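Local coordinates for D-lactate dehydrogenase (Fermentative) (Pseudomonas aeruginosa, PDB 6ABJ), which catalyses the NAD(H)-dependent interconversion of pyruvate and D-lactate, working as a tetramer, at the interface of chains A and B and the interface of chains A and C. Sequence-based numbering; all coordinates share one arbitrary frame. Chains: chain A/B/C, D-lactate dehydrogenase (Fermentative).

Contacts 1 and 2 join chain A to two different neighbours, B and C, in the tetrameric dehydrogenase. The centres of their C-alpha atoms lie about 19 Å apart. The stretch around helix 295-301 serves both. A:Leu297 and A:Leu301 of this helix pack on chain C in contact 2, and A:Phe303 just beyond it meets chain B in contact 1. Residue 292 also appears twice, as B:Leu292 in contact 1 and A:Leu292 in contact 2. Each interface is two-fold symmetric. One short region thus links both kinds of interface, a plausible route for passing shifts between subunits.

Contact 1: the interface of chains A and B. Residues chain A 263-264, 303; chain B 291-293.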
# COMPACT_ATOMS: atom_id res chain seq x y z
N LEU A 263 22.93 -4.88 1.24
CA LEU A 263 21.77 -4.63 0.39
C LEU A 263 21.97 -3.43 -0.51
O LEU A 263 21.62 -3.48 -1.73
CB LEU A 263 20.50 -4.50 1.25
CG LEU A 263 20.00 -5.81 1.88
CD1 LEU A 263 19.19 -5.54 3.16
CD2 LEU A 263 19.18 -6.64 0.90
N LYS A 264 22.53 -2.36 0.00
CA LYS A 264 22.71 -1.17 -0.86
C LYS A 264 23.61 -1.44 -2.06
O LYS A 264 23.32 -0.97 -3.18
CB LYS A 264 23.30 0.02 -0.07
CG LYS A 264 22.27 0.63 0.81
CD LYS A 264 22.83 1.60 1.80
CE LYS A 264 23.44 2.85 1.14
NZ LYS A 264 24.03 3.62 2.24
N PHE A 303 13.62 -1.39 1.78
CA PHE A 303 14.19 -1.94 0.57
C PHE A 303 13.10 -2.75 -0.20
O PHE A 303 12.33 -3.44 0.42
CB PHE A 303 15.33 -2.89 0.92
CG PHE A 303 16.57 -2.20 1.40
CD1 PHE A 303 17.31 -1.40 0.53
CD2 PHE A 303 17.01 -2.36 2.67
CE1 PHE A 303 18.46 -0.75 0.97
CE2 PHE A 303 18.17 -1.74 3.11
CZ PHE A 303 18.91 -0.96 2.25
N PRO B 291 17.26 -0.79 -4.47
CA PRO B 291 17.48 -0.10 -3.23
C PRO B 291 17.72 1.32 -3.45
O PRO B 291 18.31 1.71 -4.45
CB PRO B 291 18.75 -0.78 -2.67
CG PRO B 291 18.63 -2.16 -3.14
CD PRO B 291 18.05 -2.04 -4.54
N LEU B 292 17.26 2.14 -2.51
CA LEU B 292 17.51 3.54 -2.54
C LEU B 292 18.84 3.76 -1.87
O LEU B 292 19.03 3.32 -0.74
CB LEU B 292 16.46 4.32 -1.73
CG LEU B 292 15.41 5.22 -2.29
CD1 LEU B 292 14.90 6.09 -1.13
CD2 LEU B 292 15.87 6.10 -3.46
N GLN B 293 19.73 4.51 -2.55
CA GLN B 293 21.09 4.73 -2.03
C GLN B 293 21.12 5.74 -0.91
O GLN B 293 21.87 5.58 0.02
CB GLN B 293 22.07 5.17 -3.18
CG GLN B 293 22.37 4.02 -4.16
CD GLN B 293 22.97 2.81 -3.48
OE1 GLN B 293 23.81 2.93 -2.62
NE2 GLN B 293 22.50 1.64 -3.84
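A:Lys264 and B:Gln293 form the polar half of this patch, and B:Pro291 with A:Phe303 forms the apolar half. The site is part of a two-fold subunit interface of the tetramer. A:Lys264 buries the most surface here, about 54 Å², through both its backbone and its side chain.

The end of the B:Gln293 side chain meets the last turn of helix 256-265. The amide nitrogen NE2 of B:Gln293 donates to A:Lys264 O over 2.8 Å. The bond is fairly straight, 159° at the hydrogen. The carbonyl oxygen lies close to the amide plane of the glutamine, while NE2 is tilted from the plane of that carbonyl. A bend at chi2 (-58°) curls the glutamine back over its own backbone and turns the amide toward the helix end. Such a donor would suit the partly negative carbonyl end of a helix.

The lysine side chain passes the glutamine at a slant. Its bend at chi3 (66°) brings the aliphatic carbon CE of A:Lys264 to 3.3 Å from the backbone oxygen O of B:Gln293. The amine NZ of A:Lys264 is further from B:Gln293 O, at 3.7 Å. Methylene CB of A:Lys264 lies 3.9 Å from the amide oxygen OE1 of B:Gln293. The lysine therefore meets chain B mainly with its carbon chain.

B:Pro291 comes up to the rim of the A:Phe303 ring. CB of B:Pro291 sits 3.6 Å from CD1 of A:Phe303 and equally near CE1. The proline CA lies in the ring plane, at the edge. CB of A:Leu263 covers one face of the phenyl ring, 4.0 Å above its centre, and so backs the ring from within chain A. CG of B:Pro291 also reaches A:Leu263 O at 3.6 Å.

In chain A, helix 256-265 precedes strand 268-273, and A:Phe303 lies in the loop between helix 295-301 and strand 306-308. The chain B residues come from the loop leading into its own helix 295-301.

Contact 2: the interface of chains A and C. Residues chain A 282, 285, 287, 292, 297, 301; chain C 143, 146, 148.
C:Phe148 pushes its ring against A:Ile282, A:Leu292 and A:Leu297 of the partner subunit. This is a two-fold subunit interface of a D-isomer-specific 2-hydroxyacid dehydrogenase. The phenylalanine buries about 68 Å², more than any other residue of the patch.

A:Ile282 runs alongside the phenylalanine, pointing the same way. Methyl CG2 of A:Ile282 lies over one face of the C:Phe148 ring, 3.9 Å from the centroid, in a CH-pi contact. The opposite face is backed near its rim by the carbonyl carbon of C:Gly146, so the ring is sandwiched between the two chains. A:Leu292 comes in at the edge, with CD2 in the ring plane and 4.0 Å from CE2 of C:Phe148. A:Leu297 comes from the opposite direction and sets its CD2 3.9 Å from CZ of C:Phe148, above the rim on the same side of the ring as A:Ile282. CG of the phenylalanine stands opposite its own carbonyl carbon (chi1 -52°), which directs the ring into this apolar group.

At the base of the ring, C:Phe148 N donates to A:Glu285 O over 3.0 Å, with the donor tilted from the carbonyl plane. A weak bond from A:Arg287 N to C:Gly146 O lies beside it.

A:Arg287 supports this loop from behind. Its chain is extended from CG to NE. NE of A:Arg287 donates to A:Ile282 O over 2.8 Å, with the oxygen in the guanidinium plane. NH2 of A:Arg287 forms a salt bridge with OE1 of A:Glu285 at 3.5 Å, within chain A. A:Leu301 spreads its two methyls about C:Thr143 O, at the end of helix 136-143, with CD1 at 3.4 Å from that oxygen.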
# COMPACT_ATOMS: atom_id res chain seq x y z
N ILE A 282 9.70 -4.61 19.94
CA ILE A 282 9.27 -3.98 18.71
C ILE A 282 8.05 -4.75 18.18
O ILE A 282 7.03 -4.16 17.83
CB ILE A 282 10.34 -4.07 17.60
CG1 ILE A 282 11.68 -3.50 18.03
CG2 ILE A 282 9.86 -3.38 16.32
CD1 ILE A 282 11.72 -2.00 18.11
N GLU A 285 3.11 -5.64 18.18
CA GLU A 285 2.30 -4.47 18.51
C GLU A 285 2.18 -3.68 17.20
O GLU A 285 3.10 -3.69 16.41
CB GLU A 285 3.09 -3.54 19.42
CG GLU A 285 3.53 -4.15 20.69
CD GLU A 285 2.66 -3.67 21.81
OE1 GLU A 285 2.98 -2.61 22.38
OE2 GLU A 285 1.63 -4.31 21.98
N ARG A 287 2.78 -0.53 15.85
CA ARG A 287 3.49 0.74 16.14
C ARG A 287 3.41 1.75 14.99
O ARG A 287 4.29 2.65 14.86
CB ARG A 287 4.96 0.38 16.44
CG ARG A 287 5.07 -0.44 17.73
CD ARG A 287 6.50 -0.83 18.07
NE ARG A 287 6.50 -1.77 19.19
CZ ARG A 287 6.32 -1.43 20.46
NH1 ARG A 287 6.14 -0.15 20.79
NH2 ARG A 287 6.30 -2.35 21.40
N LEU A 292 9.33 5.11 13.93
CA LEU A 292 10.09 3.94 14.37
C LEU A 292 11.43 4.46 14.77
O LEU A 292 12.07 5.14 14.01
CB LEU A 292 10.34 2.99 13.22
CG LEU A 292 9.73 1.64 13.07
CD1 LEU A 292 10.58 0.91 12.02
CD2 LEU A 292 9.57 0.84 14.37
N LEU A 297 16.33 -1.18 11.55
CA LEU A 297 15.07 -1.78 11.11
C LEU A 297 14.31 -0.89 10.12
O LEU A 297 13.79 -1.37 9.12
CB LEU A 297 14.16 -2.08 12.30
CG LEU A 297 12.88 -2.79 11.96
CD1 LEU A 297 13.16 -4.12 11.34
CD2 LEU A 297 12.04 -3.04 13.24
N LEU A 301 13.25 -2.19 6.32
CA LEU A 301 11.85 -2.22 5.89
C LEU A 301 11.61 -1.57 4.55
O LEU A 301 10.68 -1.93 3.87
CB LEU A 301 10.93 -1.65 6.91
CG LEU A 301 10.84 -2.58 8.16
CD1 LEU A 301 10.26 -1.85 9.37
CD2 LEU A 301 10.06 -3.89 7.90
N THR C 143 4.14 -4.61 8.14
CA THR C 143 5.46 -4.32 8.75
C THR C 143 6.20 -3.15 8.09
O THR C 143 6.96 -2.42 8.75
CB THR C 143 6.38 -5.57 8.76
OG1 THR C 143 6.69 -6.00 7.44
CG2 THR C 143 5.73 -6.73 9.51
N GLY C 146 5.42 -0.25 10.05
CA GLY C 146 5.56 -0.36 11.51
C GLY C 146 4.43 -1.00 12.23
O GLY C 146 4.33 -0.86 13.45
N PHE C 148 3.45 -4.33 13.47
CA PHE C 148 3.96 -5.67 13.74
C PHE C 148 2.99 -6.58 14.38
O PHE C 148 3.36 -7.62 14.92
CB PHE C 148 5.28 -5.53 14.57
CG PHE C 148 6.27 -4.61 13.97
CD1 PHE C 148 7.01 -4.99 12.87
CD2 PHE C 148 6.48 -3.33 14.51
CE1 PHE C 148 7.94 -4.13 12.34
CE2 PHE C 148 7.42 -2.49 13.97
CZ PHE C 148 8.11 -2.90 12.84